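Local coordinates for Na Glutathione S-transferase 1 (Necator americanus, PDB 2ON7), which probably conjugates the thiol of glutathione to electrophilic compounds, as glutathione S-transferases do, in this human hookworm, at residues E162-M167 against E173-Y178. Numbering follows the deposited sequence.
Sequences EHNATM and EFLEGY
Met167 lies over one face of the Phe174 ring and meets it along nearly its whole length. Its CB comes within 3.5 Å of Phe174 CD2, and CG sits 3.7 Å from Phe174 CE2. Bends at chi2 (-67°) and chi3 (-39°) then fold the chain back across the same face, where CE makes a CH-pi contact 4.1 Å from the ring centroid of Phe174. The sulfur stands farther off above that face, SD to the Phe174 centroid 4.8 Å, giving a Met-aromatic contact. Asn164 arrives differently: its ND2 lies in the ring plane at the edge, 4.0 Å from Phe174 CE2, with amide and ring planes 65° apart. Its CG also touches Leu175 CD2, at 4.2 Å. All this belongs to the all-helical C-terminal domain of the glutathione S-transferase fold, where the loop leaving helix 155-168 turns back against that helix before helix 179-189 starts. Two overlapping type I turns, Glu173 to Glu176 and Leu175 to Tyr178, shape the loop and end at Tyr178, the N-cap of helix 179-189. Farther out, Arg129 hydrogen-bonds Phe174 O from helix 117-141, and Phe133 of that helix meets the Phe174 ring.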
loop_
_atom_site.group_PDB
_atom_site.type_symbol
_atom_site.label_atom_id
_atom_site.label_comp_id
_atom_site.label_asym_id
_atom_site.label_seq_id
_atom_site.Cartn_x
_atom_site.Cartn_y
_atom_site.Cartn_z
ATOM N N GLU A 162 -9.477 -10.038 11.221
ATOM C CA GLU A 162 -8.357 -10.441 12.068
ATOM C C GLU A 162 -7.756 -9.304 12.932
ATOM O O GLU A 162 -7.381 -9.511 14.089
ATOM C CB GLU A 162 -7.269 -11.095 11.196
ATOM C CG GLU A 162 -5.942 -11.382 11.922
ATOM C CD GLU A 162 -6.132 -12.396 13.039
ATOM O OE1 GLU A 162 -6.825 -13.426 12.817
ATOM O OE2 GLU A 162 -5.590 -12.157 14.135
ATOM N N HIS A 163 -7.640 -8.112 12.383
ATOM C CA HIS A 163 -7.153 -6.999 13.192
ATOM C C HIS A 163 -8.082 -6.644 14.350
ATOM O O HIS A 163 -7.624 -6.418 15.461
ATOM C CB HIS A 163 -6.876 -5.770 12.342
ATOM C CG HIS A 163 -6.418 -4.591 13.137
ATOM N ND1 HIS A 163 -7.248 -3.531 13.443
ATOM C CD2 HIS A 163 -5.220 -4.317 13.712
ATOM C CE1 HIS A 163 -6.569 -2.641 14.145
ATOM N NE2 HIS A 163 -5.341 -3.094 14.328
ATOM N N ASN A 164 -9.381 -6.623 14.093
ATOM C CA ASN A 164 -10.375 -6.316 15.101
ATOM C C ASN A 164 -10.349 -7.318 16.257
ATOM O O ASN A 164 -10.406 -6.948 17.436
ATOM C CB ASN A 164 -11.762 -6.245 14.446
ATOM C CG ASN A 164 -11.893 -5.059 13.517
ATOM O OD1 ASN A 164 -12.856 -4.954 12.726
ATOM N ND2 ASN A 164 -10.926 -4.124 13.623
ATOM N N ALA A 165 -10.238 -8.587 15.883
ATOM C CA ALA A 165 -10.163 -9.689 16.806
ATOM C C ALA A 165 -8.952 -9.488 17.724
ATOM O O ALA A 165 -9.087 -9.427 18.931
ATOM C CB ALA A 165 -10.073 -10.952 16.028
ATOM N N THR A 166 -7.773 -9.327 17.137
ATOM C CA THR A 166 -6.549 -8.947 17.887
ATOM C C THR A 166 -6.742 -7.720 18.821
ATOM O O THR A 166 -6.443 -7.802 20.016
ATOM C CB THR A 166 -5.377 -8.692 16.906
ATOM O OG1 THR A 166 -5.086 -9.892 16.191
ATOM C CG2 THR A 166 -4.109 -8.198 17.645
ATOM N N MET A 167 -7.245 -6.604 18.283
ATOM C CA MET A 167 -7.535 -5.412 19.109
ATOM C C MET A 167 -8.387 -5.670 20.366
ATOM O O MET A 167 -7.956 -5.319 21.465
ATOM C CB MET A 167 -8.114 -4.244 18.279
ATOM C CG MET A 167 -7.048 -3.584 17.405
ATOM S SD MET A 167 -5.783 -2.726 18.437
ATOM C CE MET A 167 -6.760 -2.033 19.723
ATOM N N GLU A 173 -13.312 -2.517 24.577
ATOM C CA GLU A 173 -14.393 -1.708 23.981
ATOM C C GLU A 173 -14.057 -1.107 22.607
ATOM O O GLU A 173 -14.477 0.020 22.304
ATOM C CB GLU A 173 -14.851 -0.606 24.934
ATOM C CG GLU A 173 -13.869 -0.293 26.038
ATOM C CD GLU A 173 -12.581 0.316 25.531
ATOM O OE1 GLU A 173 -11.493 -0.282 25.713
ATOM O OE2 GLU A 173 -12.673 1.406 24.966
ATOM N N PHE A 174 -13.350 -1.873 21.770
ATOM C CA PHE A 174 -12.872 -1.351 20.497
ATOM C C PHE A 174 -13.986 -1.124 19.452
ATOM O O PHE A 174 -13.931 -0.185 18.636
ATOM C CB PHE A 174 -11.745 -2.238 19.934
ATOM C CG PHE A 174 -10.971 -1.589 18.848
ATOM C CD1 PHE A 174 -10.363 -0.347 19.059
ATOM C CD2 PHE A 174 -10.824 -2.211 17.607
ATOM C CE1 PHE A 174 -9.646 0.263 18.053
ATOM C CE2 PHE A 174 -10.078 -1.624 16.601
ATOM C CZ PHE A 174 -9.516 -0.381 16.805
ATOM N N LEU A 175 -15.018 -1.960 19.517
ATOM C CA LEU A 175 -16.051 -1.952 18.495
ATOM C C LEU A 175 -17.295 -1.222 18.976
ATOM O O LEU A 175 -18.343 -1.269 18.333
ATOM C CB LEU A 175 -16.366 -3.380 18.082
ATOM C CG LEU A 175 -15.130 -4.174 17.656
ATOM C CD1 LEU A 175 -15.589 -5.498 17.067
ATOM C CD2 LEU A 175 -14.180 -3.432 16.635
ATOM N N GLU A 176 -17.152 -0.526 20.103
ATOM C CA GLU A 176 -18.243 0.164 20.784
ATOM C C GLU A 176 -19.241 0.912 19.870
ATOM O O GLU A 176 -20.451 0.644 19.908
ATOM C CB GLU A 176 -17.707 1.082 21.905
ATOM C CG GLU A 176 -17.684 0.428 23.293
ATOM C CD GLU A 176 -17.641 1.420 24.506
ATOM O OE1 GLU A 176 -17.405 2.630 24.356
ATOM O OE2 GLU A 176 -17.818 0.957 25.644
ATOM N N GLY A 177 -18.768 1.851 19.068
ATOM C CA GLY A 177 -19.736 2.660 18.300
ATOM C C GLY A 177 -20.030 2.107 16.914
ATOM O O GLY A 177 -20.521 2.817 16.059
ATOM N N TYR A 178 -19.710 0.831 16.690
ATOM C CA TYR A 178 -19.694 0.264 15.342
ATOM C C TYR A 178 -20.268 -1.174 15.343
ATOM O O TYR A 178 -19.532 -2.161 15.359
ATOM C CB TYR A 178 -18.276 0.387 14.758
ATOM C CG TYR A 178 -17.720 1.810 14.889
ATOM C CD1 TYR A 178 -17.053 2.236 16.073
ATOM C CD2 TYR A 178 -17.905 2.756 13.855
ATOM C CE1 TYR A 178 -16.585 3.561 16.204
ATOM C CE2 TYR A 178 -17.428 4.066 13.971
ATOM C CZ TYR A 178 -16.777 4.465 15.132
ATOM O OH TYR A 178 -16.321 5.752 15.210
#